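Local coordinates for cellulosome anchoring protein cohesin region (Clostridium thermocellum, PDB 4DH2), which binds the type I dockerin of a partner protein through its cohesin domain, anchoring dockerin-bearing components of the cellulosome system, at the interface of chains A and B. Sequence-based numbering; all coordinates share one arbitrary frame. Chains: chain A, Cellulosome anchoring protein cohesin region; chain B, Dockerin type 1.

Contact 1: the interface of chains A and B. Residues chain A 50, 52, 90-92, 138; chain B 18, 64-66.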
loop_
_atom_site.group_PDB
_atom_site.type_symbol
_atom_site.label_atom_id
_atom_site.label_comp_id
_atom_site.label_asym_id
_atom_site.label_seq_id
_atom_site.Cartn_x
_atom_site.Cartn_y
_atom_site.Cartn_z
ATOM N N ASN A 50 -2.234 -3.242 -1.512
ATOM C CA ASN A 50 -0.948 -2.574 -1.603
ATOM C C ASN A 50 -1.259 -1.346 -2.443
ATOM O O ASN A 50 -1.785 -1.470 -3.570
ATOM C CB ASN A 50 0.003 -3.573 -2.253
ATOM C CG ASN A 50 1.444 -3.099 -2.427
ATOM O OD1 ASN A 50 2.091 -3.578 -3.350
ATOM N ND2 ASN A 50 1.965 -2.225 -1.558
ATOM N N SER A 52 -0.010 2.967 -3.238
ATOM C CA SER A 52 0.967 4.076 -3.119
ATOM C C SER A 52 0.271 5.415 -3.293
ATOM O O SER A 52 -0.634 5.561 -4.168
ATOM C CB SER A 52 2.026 4.002 -4.246
ATOM O OG SER A 52 2.867 2.885 -4.070
ATOM N N VAL A 90 3.858 4.179 0.795
ATOM C CA VAL A 90 3.395 2.866 0.352
ATOM C C VAL A 90 2.751 2.148 1.535
ATOM O O VAL A 90 3.280 2.156 2.652
ATOM C CB VAL A 90 4.549 2.019 -0.210
ATOM C CG1 VAL A 90 4.013 0.787 -0.906
ATOM C CG2 VAL A 90 5.362 2.846 -1.194
ATOM N N PHE A 91 1.590 1.557 1.287
ATOM C CA PHE A 91 0.867 0.807 2.301
ATOM C C PHE A 91 0.791 -0.654 1.880
ATOM O O PHE A 91 0.639 -0.962 0.702
ATOM C CB PHE A 91 -0.570 1.306 2.416
ATOM C CG PHE A 91 -0.686 2.740 2.794
ATOM C CD1 PHE A 91 -0.783 3.095 4.127
ATOM C CD2 PHE A 91 -0.713 3.724 1.838
ATOM C CE1 PHE A 91 -0.895 4.433 4.493
ATOM C CE2 PHE A 91 -0.834 5.060 2.205
ATOM C CZ PHE A 91 -0.931 5.390 3.543
ATOM N N LEU A 92 0.894 -1.546 2.860
ATOM C CA LEU A 92 0.648 -2.956 2.640
ATOM C C LEU A 92 -0.202 -3.505 3.777
ATOM O O LEU A 92 0.156 -3.404 4.974
ATOM C CB LEU A 92 1.964 -3.700 2.557
ATOM C CG LEU A 92 1.790 -5.203 2.308
ATOM C CD1 LEU A 92 1.247 -5.480 0.896
ATOM C CD2 LEU A 92 3.131 -5.876 2.513
ATOM N N GLU A 138 0.478 2.816 -8.071
ATOM C CA GLU A 138 -0.057 1.457 -8.117
ATOM C C GLU A 138 -1.005 1.150 -6.936
ATOM O O GLU A 138 -0.888 1.656 -5.826
ATOM C CB GLU A 138 1.084 0.432 -8.172
ATOM C CG GLU A 138 2.018 0.460 -6.969
ATOM C CD GLU A 138 1.377 -0.114 -5.723
ATOM O OE1 GLU A 138 1.649 0.424 -4.627
ATOM O OE2 GLU A 138 0.607 -1.103 -5.843
ATOM N N ILE B 18 0.692 -8.479 -4.434
ATOM C CA ILE B 18 0.122 -8.989 -3.205
ATOM C C ILE B 18 -0.267 -10.462 -3.312
ATOM O O ILE B 18 -0.229 -11.176 -2.321
ATOM C CB ILE B 18 -1.133 -8.199 -2.752
ATOM C CG1 ILE B 18 -2.151 -8.148 -3.900
ATOM C CG2 ILE B 18 -0.723 -6.820 -2.277
ATOM C CD1 ILE B 18 -3.448 -7.560 -3.535
ATOM N N LEU B 64 7.277 -5.029 -1.629
ATOM C CA LEU B 64 5.970 -4.460 -1.927
ATOM C C LEU B 64 5.816 -3.077 -1.269
ATOM O O LEU B 64 4.994 -2.274 -1.715
ATOM C CB LEU B 64 4.839 -5.394 -1.506
ATOM C CG LEU B 64 4.755 -6.683 -2.322
ATOM C CD1 LEU B 64 3.658 -7.559 -1.735
ATOM C CD2 LEU B 64 4.508 -6.404 -3.824
ATOM N N LEU B 65 6.593 -2.838 -0.213
ATOM C CA LEU B 65 6.623 -1.546 0.465
ATOM C C LEU B 65 7.635 -0.595 -0.206
ATOM O O LEU B 65 7.826 0.527 0.260
ATOM C CB LEU B 65 6.987 -1.730 1.940
ATOM C CG LEU B 65 5.882 -2.277 2.886
ATOM C CD1 LEU B 65 6.427 -2.591 4.258
ATOM C CD2 LEU B 65 4.672 -1.330 3.008
ATOM N N HIS B 66 8.269 -1.054 -1.285
ATOM C CA HIS B 66 9.304 -0.303 -2.012
ATOM C C HIS B 66 10.519 0.051 -1.139
ATOM O O HIS B 66 11.210 1.060 -1.370
ATOM C CB HIS B 66 8.693 0.964 -2.625
ATOM C CG HIS B 66 7.544 0.677 -3.537
ATOM N ND1 HIS B 66 6.885 1.661 -4.237
ATOM C CD2 HIS B 66 6.941 -0.487 -3.861
ATOM C CE1 HIS B 66 5.918 1.113 -4.953
ATOM N NE2 HIS B 66 5.927 -0.192 -4.735
HETATM O O HOH W 1 4.118 -2.443 -4.900
#
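The side-chain amide nitrogen ND2 of A:Asn50 divides its two N-H groups between the chains. One goes to the main-chain oxygen O of B:Leu64, at the end of helix 54-64 of the dockerin, 3.0 Å from ND2 and with 154° at the hydrogen. The other goes to the backbone O of A:Phe91 on the neighbouring cohesin strand 88-94, at 2.9 Å from ND2. This inner bond is the straighter, 168° at the hydrogen, and its acceptor lies in the amide plane, so it should fix the rotation of the amide and aim the remaining N-H at the dockerin. The outer bond is less regular: ND2 stands well above the carbonyl plane of B:Leu64, off its lone pairs. The side chain is stretched away from strand 48-54, CG anti to the backbone N (chi1 -179°), which carries the amide outward.

The amide's other end is bridged by water. Water 1 lies 2.8 Å from OD1 of A:Asn50 and 2.9 Å from the ring nitrogen NE2 of B:His66, tying the imidazole to the same asparagine. A:Ser52 OG donates to OE1 of A:Glu138, on that oxygen's anti lone pair, but the glutamate is poorly ordered; any electrostatic influence of its carboxylate on the nearby histidine can only be tentative.

Apolar groups flank the polar centre. A:Val90 meets B:His66 at about a right angle, with CG1 over the centre of the imidazole face and CG2 near ND1. On the other flank, CD2 of B:Leu65 rests on CB of A:Leu92 at 3.6 Å, while the side chains of A:Leu92 and B:Ile18 run antiparallel alongside each other, CD1 of A:Leu92 facing CG2 of B:Ile18. This is the strand-face part of the cohesin–dockerin interface, where helix 18-28 also touches the sheet: its first residue, B:Ile18, sets methyl CG2 3.3 Å from CB of A:Asn50.

Contact 2: the interface of chains A and B. Residues chain A 47, 94, 98, 144, 146; chain B 22, 25-26, 29, 31.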
loop_
_atom_site.group_PDB
_atom_site.type_symbol
_atom_site.label_atom_id
_atom_site.label_comp_id
_atom_site.label_asym_id
_atom_site.label_seq_id
_atom_site.Cartn_x
_atom_site.Cartn_y
_atom_site.Cartn_z
ATOM N N GLN A 47 -8.733 -9.278 1.607
ATOM C CA GLN A 47 -7.636 -10.035 2.205
ATOM C C GLN A 47 -6.345 -9.236 2.252
ATOM O O GLN A 47 -5.595 -9.261 3.252
ATOM C CB GLN A 47 -7.427 -11.306 1.378
ATOM C CG GLN A 47 -6.115 -12.038 1.608
ATOM C CD GLN A 47 -6.109 -12.749 2.945
ATOM O OE1 GLN A 47 -7.036 -13.486 3.264
ATOM N NE2 GLN A 47 -5.092 -12.493 3.744
ATOM N N ASP A 94 -2.355 -7.135 4.922
ATOM C CA ASP A 94 -2.703 -8.510 4.685
ATOM C C ASP A 94 -3.262 -9.073 5.994
ATOM O O ASP A 94 -2.680 -8.871 7.051
ATOM C CB ASP A 94 -1.472 -9.319 4.290
ATOM C CG ASP A 94 -1.744 -10.797 4.181
ATOM O OD1 ASP A 94 -2.635 -11.174 3.390
ATOM O OD2 ASP A 94 -1.072 -11.613 4.896
ATOM N N GLN A 98 -4.522 -15.691 7.671
ATOM C CA GLN A 98 -4.997 -16.420 6.508
ATOM C C GLN A 98 -6.135 -17.382 6.741
ATOM O O GLN A 98 -6.211 -18.393 6.050
ATOM C CB GLN A 98 -3.866 -17.196 5.853
ATOM C CG GLN A 98 -2.652 -16.341 5.523
ATOM C CD GLN A 98 -2.955 -15.271 4.487
ATOM O OE1 GLN A 98 -3.865 -15.417 3.665
ATOM N NE2 GLN A 98 -2.189 -14.182 4.524
ATOM N N PHE A 144 -10.138 -13.065 -0.316
ATOM C CA PHE A 144 -9.561 -14.265 0.301
ATOM C C PHE A 144 -9.125 -15.292 -0.737
ATOM O O PHE A 144 -8.091 -15.974 -0.578
ATOM C CB PHE A 144 -10.545 -14.915 1.251
ATOM C CG PHE A 144 -9.981 -16.133 1.895
ATOM C CD1 PHE A 144 -9.164 -16.011 2.989
ATOM C CD2 PHE A 144 -10.254 -17.390 1.388
ATOM C CE1 PHE A 144 -8.630 -17.141 3.594
ATOM C CE2 PHE A 144 -9.726 -18.507 1.979
ATOM C CZ PHE A 144 -8.911 -18.375 3.082
ATOM N N LEU A 146 -7.986 -14.614 -3.640
ATOM C CA LEU A 146 -7.016 -13.931 -4.499
ATOM C C LEU A 146 -7.647 -13.365 -5.762
ATOM O O LEU A 146 -6.939 -13.019 -6.726
ATOM C CB LEU A 146 -5.842 -14.833 -4.886
ATOM C CG LEU A 146 -5.225 -15.603 -3.704
ATOM C CD1 LEU A 146 -4.046 -16.446 -4.163
ATOM C CD2 LEU A 146 -4.820 -14.650 -2.631
ATOM N N VAL B 22 0.507 -13.169 -0.332
ATOM C CA VAL B 22 -0.495 -13.992 0.334
ATOM C C VAL B 22 -0.191 -15.474 0.139
ATOM O O VAL B 22 -0.242 -16.269 1.112
ATOM C CB VAL B 22 -1.895 -13.671 -0.213
ATOM C CG1 VAL B 22 -2.914 -14.611 0.361
ATOM C CG2 VAL B 22 -2.269 -12.196 0.138
ATOM N N LYS B 25 2.787 -16.513 2.356
ATOM C CA LYS B 25 2.300 -16.669 3.731
ATOM C C LYS B 25 1.548 -17.965 3.925
ATOM O O LYS B 25 1.787 -18.697 4.926
ATOM C CB LYS B 25 1.424 -15.481 4.152
ATOM C CG LYS B 25 2.216 -14.274 4.645
ATOM C CD LYS B 25 1.298 -13.313 5.410
ATOM C CE LYS B 25 1.970 -11.982 5.837
ATOM N NZ LYS B 25 0.983 -10.944 6.431
ATOM N N ARG B 26 0.623 -18.269 3.018
ATOM C CA ARG B 26 -0.147 -19.510 3.141
ATOM C C ARG B 26 0.727 -20.716 2.973
ATOM O O ARG B 26 0.526 -21.728 3.615
ATOM C CB ARG B 26 -1.269 -19.539 2.101
ATOM C CG ARG B 26 -2.318 -18.499 2.435
ATOM C CD ARG B 26 -3.457 -18.476 1.394
ATOM N NE ARG B 26 -4.345 -17.387 1.747
ATOM C CZ ARG B 26 -5.390 -16.997 1.029
ATOM N NH1 ARG B 26 -5.698 -17.656 -0.072
ATOM N NH2 ARG B 26 -6.113 -15.964 1.429
ATOM N N LEU B 29 2.670 -21.317 6.138
ATOM C CA LEU B 29 1.749 -21.802 7.162
ATOM C C LEU B 29 1.228 -23.187 6.874
ATOM O O LEU B 29 0.541 -23.783 7.695
ATOM C CB LEU B 29 0.559 -20.857 7.301
ATOM C CG LEU B 29 0.880 -19.506 7.888
ATOM C CD1 LEU B 29 -0.311 -18.564 7.700
ATOM C CD2 LEU B 29 1.203 -19.670 9.378
ATOM N N ILE B 31 -0.996 -23.675 4.835
ATOM C CA ILE B 31 -2.400 -23.535 4.443
ATOM C C ILE B 31 -2.579 -23.995 3.001
ATOM O O ILE B 31 -3.643 -24.493 2.618
ATOM C CB ILE B 31 -2.916 -22.096 4.692
ATOM C CG1 ILE B 31 -3.250 -21.964 6.186
ATOM C CG2 ILE B 31 -4.157 -21.827 3.831
ATOM C CD1 ILE B 31 -3.362 -20.619 6.694
#
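A:Gln98 and B:Arg26 bury the most surface here, 89 and 72 Å², and their side chains lie crosswise to each other. The arginine reaches out straight from helix 18-28, CD and NE both anti (chi2 179°, chi3 -176°), bringing its guanidinium to the cohesin loops. NE donates to the amide oxygen OE1 of A:Gln98 at 2.8 Å; the acceptor lies close to the guanidinium plane, although NE itself stands above the amide carbonyl plane. The far end of the guanidinium grips one backbone oxygen with two nitrogens: NH2 is 2.8 Å and NH1 3.0 Å from O of A:Phe144. NH2 arrives on a lone pair, NH1 nearly along the C=O axis, and this oxygen lies in the guanidinium plane. NH2 also sits over the A:Phe144 ring face, 3.7 Å from its centroid, in a cation-pi contact offset toward the rim. Against the opposite guanidinium face lies CG1 of B:Val22; the group thus sits between the tilted ring (planes 34° apart) and this methyl, both offset toward its rim.

B:Val22 CG1 in turn packs on CD2 of A:Leu146, 3.5 Å away. Farther along the interface, B:Lys25 and A:Asp94 meet tip to tip: NZ forms a salt bridge with OD2 at 2.7 Å, taken on that oxygen's anti lone pair. NE2 of A:Gln47 meets the other carboxylate oxygen, OD1, at 2.8 Å from above the carboxylate plane, a same-chain bond that probably steadies the acid. On the aliphatic side, CD1 of B:Ile31 covers CB of A:Gln98. Together these contacts dock helix 18-28 onto the cohesin loops and the end of strand 88-94, the arginine and lysine supplying directional polar recognition that helps anchor the partner.

Contact 1 and contact 2 belong to the same cohesin–dockerin interface, the centres of their C-alpha atoms lying about 16 Å apart. Two elements run through both. Cohesin strand 88-94 gives its middle residues to contact 1 and its last, A:Asp94, to contact 2. Dockerin helix 18-28 starts in contact 1 with B:Ile18 and carries B:Val22, B:Lys25 and B:Arg26 in contact 2. Helix 54-64 and the residues after it enter through contact 1. Engaging the dockerin at separated points on two helices should restrain its tilt on the cohesin.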